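Local coordinates for protein dipicolinate synthase subunit A (Bacillus halodurans, PDB 3D4O) that probably forms one subunit of the oxidoreductase that makes dipicolinate, the spore metabolite, using Rossmann-type domains of the kind that bind a nicotinamide dinucleotide, at residues 198-203 with 208-213. Numbering follows the deposited sequence.
Sequences GMEPFH and AQELRD
The aromatic ring of F202 meets E210 through the aliphatic part of the glutamate. In this CH-pi contact CB of E210 stands 3.9 Å from the centroid of the F202 ring, 20° off the ring normal, and is displaced toward the rim on the CD2 side. CG of E210 also lies 3.7 Å from CD2 of F202. The bend at chi2 (-64°) carries the carboxylate past the ring on the CB side of F202, toward E200, its plane tilted 33° from that of the ring. Apolar contact continues at the far end of the ring, where CZ of F202 approaches CD2 of L211 at 4.1 Å; L211 also touches A159, and F202 L161, on strand 157-161.

Charge enters at the exposed border. E200, fully extended, brings OE2 to 3.9 Å from OE1 of E210, with the carboxylates steeply inclined to each other, a proximity that would probably be mildly repulsive. NE2 of Q209 makes a weak hydrogen bond to OE2 of E210. NZ of K182, on the neighbouring strand 180-185, hydrogen-bonds the carbonyl O of E210.

Edge strand 200-203 and short helix 207-210 thus pack together at the crossover following the third strand of a Rossmann-type parallel sheet.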
ATOM      1  N   GLY C 198      22.273   5.319  -7.093  1.00 35.75           N
ATOM      2  CA  GLY C 198      22.543   3.917  -6.735  1.00 35.47           C
ATOM      3  C   GLY C 198      21.515   2.971  -7.288  1.00 35.71           C
ATOM      4  O   GLY C 198      21.190   1.913  -6.725  1.00 35.95           O
HETATM    5  N   MSE C 199      20.953   3.378  -8.392  1.00 33.91           N
HETATM    6  CA  MSE C 199      19.988   2.549  -9.047  1.00 34.67           C
HETATM    7  C   MSE C 199      20.550   2.156 -10.419  1.00 33.68           C
HETATM    8  O   MSE C 199      21.528   2.724 -10.887  1.00 32.70           O
HETATM    9  CB  MSE C 199      18.655   3.280  -9.167  1.00 34.77           C
HETATM   10  CG  MSE C 199      18.076   3.651  -7.806  1.00 42.42           C
HETATM   11 SE   MSE C 199      16.358   4.610  -7.903  0.75 38.59          SE
HETATM   12  CE  MSE C 199      16.882   6.007  -9.076  1.00 40.44           C
ATOM     13  N   GLU C 200      19.891   1.214 -11.076  1.00 34.49           N
ATOM     14  CA  GLU C 200      20.408   0.687 -12.342  1.00 36.04           C
ATOM     15  C   GLU C 200      19.772   1.387 -13.531  1.00 35.56           C
ATOM     16  O   GLU C 200      18.577   1.236 -13.766  1.00 34.97           O
ATOM     17  CB  GLU C 200      20.174  -0.830 -12.458  1.00 36.18           C
ATOM     18  CG  GLU C 200      20.632  -1.346 -13.823  1.00 41.67           C
ATOM     19  CD  GLU C 200      20.308  -2.816 -14.094  1.00 49.88           C
ATOM     20  OE1 GLU C 200      19.840  -3.551 -13.185  1.00 49.10           O
ATOM     21  OE2 GLU C 200      20.535  -3.220 -15.250  1.00 55.51           O
ATOM     22  N   PRO C 201      20.556   2.180 -14.267  1.00 36.02           N
ATOM     23  CA  PRO C 201      19.944   2.824 -15.413  1.00 35.78           C
ATOM     24  C   PRO C 201      19.961   1.961 -16.622  1.00 37.45           C
ATOM     25  O   PRO C 201      20.776   1.053 -16.732  1.00 39.41           O
ATOM     26  CB  PRO C 201      20.879   4.000 -15.697  1.00 35.94           C
ATOM     27  CG  PRO C 201      22.221   3.542 -15.256  1.00 38.84           C
ATOM     28  CD  PRO C 201      21.975   2.560 -14.108  1.00 37.77           C
ATOM     29  N   PHE C 202      19.032   2.229 -17.515  1.00 36.64           N
ATOM     30  CA  PHE C 202      19.029   1.580 -18.818  1.00 37.49           C
ATOM     31  C   PHE C 202      18.429   2.487 -19.866  1.00 37.24           C
ATOM     32  O   PHE C 202      17.540   3.239 -19.569  1.00 36.88           O
ATOM     33  CB  PHE C 202      18.325   0.226 -18.799  1.00 38.53           C
ATOM     34  CG  PHE C 202      16.825   0.282 -18.566  1.00 37.01           C
ATOM     35  CD1 PHE C 202      16.316   0.321 -17.285  1.00 37.32           C
ATOM     36  CD2 PHE C 202      15.951   0.197 -19.629  1.00 37.71           C
ATOM     37  CE1 PHE C 202      14.960   0.312 -17.055  1.00 33.67           C
ATOM     38  CE2 PHE C 202      14.576   0.182 -19.425  1.00 36.61           C
ATOM     39  CZ  PHE C 202      14.086   0.255 -18.134  1.00 38.42           C
ATOM     40  N   HIS C 203      18.927   2.425 -21.092  1.00 37.77           N
ATOM     41  CA  HIS C 203      18.366   3.269 -22.143  1.00 37.93           C
ATOM     42  C   HIS C 203      16.996   2.722 -22.457  1.00 38.64           C
ATOM     43  O   HIS C 203      16.787   1.517 -22.662  1.00 39.93           O
ATOM     44  CB  HIS C 203      19.243   3.331 -23.405  1.00 39.03           C
ATOM     45  CG  HIS C 203      18.871   4.440 -24.342  1.00 39.44           C
ATOM     46  ND1 HIS C 203      17.911   4.303 -25.322  1.00 37.69           N
ATOM     47  CD2 HIS C 203      19.361   5.698 -24.471  1.00 40.04           C
ATOM     48  CE1 HIS C 203      17.824   5.429 -26.009  1.00 40.70           C
ATOM     49  NE2 HIS C 203      18.695   6.290 -25.512  1.00 39.95           N
ATOM     50  N   ALA C 208      12.505  -3.825 -23.750  1.00 38.44           N
ATOM     51  CA  ALA C 208      12.080  -5.219 -23.972  1.00 39.39           C
ATOM     52  C   ALA C 208      13.039  -6.171 -23.316  1.00 41.30           C
ATOM     53  O   ALA C 208      12.663  -7.154 -22.689  1.00 42.93           O
ATOM     54  CB  ALA C 208      11.969  -5.547 -25.480  1.00 40.24           C
ATOM     55  N   GLN C 209      14.307  -5.867 -23.472  1.00 43.23           N
ATOM     56  CA  GLN C 209      15.373  -6.708 -22.895  1.00 43.88           C
ATOM     57  C   GLN C 209      15.420  -6.511 -21.404  1.00 42.05           C
ATOM     58  O   GLN C 209      15.484  -7.458 -20.624  1.00 43.17           O
ATOM     59  CB  GLN C 209      16.725  -6.348 -23.528  1.00 44.83           C
ATOM     60  CG  GLN C 209      17.961  -6.812 -22.784  1.00 52.26           C
ATOM     61  CD  GLN C 209      19.240  -6.207 -23.410  1.00 58.95           C
ATOM     62  OE1 GLN C 209      19.395  -6.176 -24.648  1.00 59.47           O
ATOM     63  NE2 GLN C 209      20.132  -5.698 -22.560  1.00 57.23           N
ATOM     64  N   GLU C 210      15.308  -5.269 -20.996  1.00 41.67           N
ATOM     65  CA  GLU C 210      15.543  -4.944 -19.579  1.00 42.69           C
ATOM     66  C   GLU C 210      14.405  -5.300 -18.627  1.00 40.50           C
ATOM     67  O   GLU C 210      14.642  -5.530 -17.421  1.00 41.09           O
ATOM     68  CB  GLU C 210      15.962  -3.482 -19.438  1.00 44.03           C
ATOM     69  CG  GLU C 210      17.254  -3.218 -20.195  1.00 46.60           C
ATOM     70  CD  GLU C 210      18.423  -3.990 -19.620  1.00 49.67           C
ATOM     71  OE1 GLU C 210      18.450  -4.232 -18.380  1.00 51.23           O
ATOM     72  OE2 GLU C 210      19.315  -4.338 -20.414  1.00 53.03           O
ATOM     73  N   LEU C 211      13.211  -5.448 -19.177  1.00 39.21           N
ATOM     74  CA  LEU C 211      12.012  -5.693 -18.348  1.00 40.05           C
ATOM     75  C   LEU C 211      11.576  -7.135 -18.261  1.00 39.83           C
ATOM     76  O   LEU C 211      10.508  -7.439 -17.722  1.00 38.37           O
ATOM     77  CB  LEU C 211      10.814  -4.854 -18.825  1.00 40.19           C
ATOM     78  CG  LEU C 211      10.931  -3.324 -18.757  1.00 43.73           C
ATOM     79  CD1 LEU C 211       9.566  -2.683 -19.023  1.00 38.33           C
ATOM     80  CD2 LEU C 211      11.488  -2.864 -17.450  1.00 38.43           C
ATOM     81  N   ARG C 212      12.385  -8.017 -18.825  1.00 39.62           N
ATOM     82  CA  ARG C 212      12.031  -9.433 -18.878  1.00 40.67           C
ATOM     83  C   ARG C 212      12.059 -10.126 -17.521  1.00 39.83           C
ATOM     84  O   ARG C 212      11.498 -11.209 -17.365  1.00 38.62           O
ATOM     85  CB  ARG C 212      12.834 -10.192 -19.949  1.00 42.71           C
ATOM     86  CG  ARG C 212      14.309 -10.353 -19.765  1.00 48.50           C
ATOM     87  CD  ARG C 212      14.939 -10.637 -21.132  1.00 53.35           C
ATOM     88  N   ASP C 213      12.667  -9.479 -16.535  1.00 39.31           N
ATOM     89  CA  ASP C 213      12.725 -10.050 -15.183  1.00 40.02           C
ATOM     90  C   ASP C 213      12.097  -9.143 -14.135  1.00 38.99           C
ATOM     91  O   ASP C 213      12.229  -9.354 -12.930  1.00 37.28           O
ATOM     92  CB  ASP C 213      14.164 -10.387 -14.779  1.00 42.65           C
ATOM     93  CG  ASP C 213      15.076  -9.174 -14.760  1.00 49.71           C
ATOM     94  OD1 ASP C 213      14.629  -8.082 -15.178  1.00 58.35           O
ATOM     95  OD2 ASP C 213      16.245  -9.319 -14.329  1.00 58.12           O
TER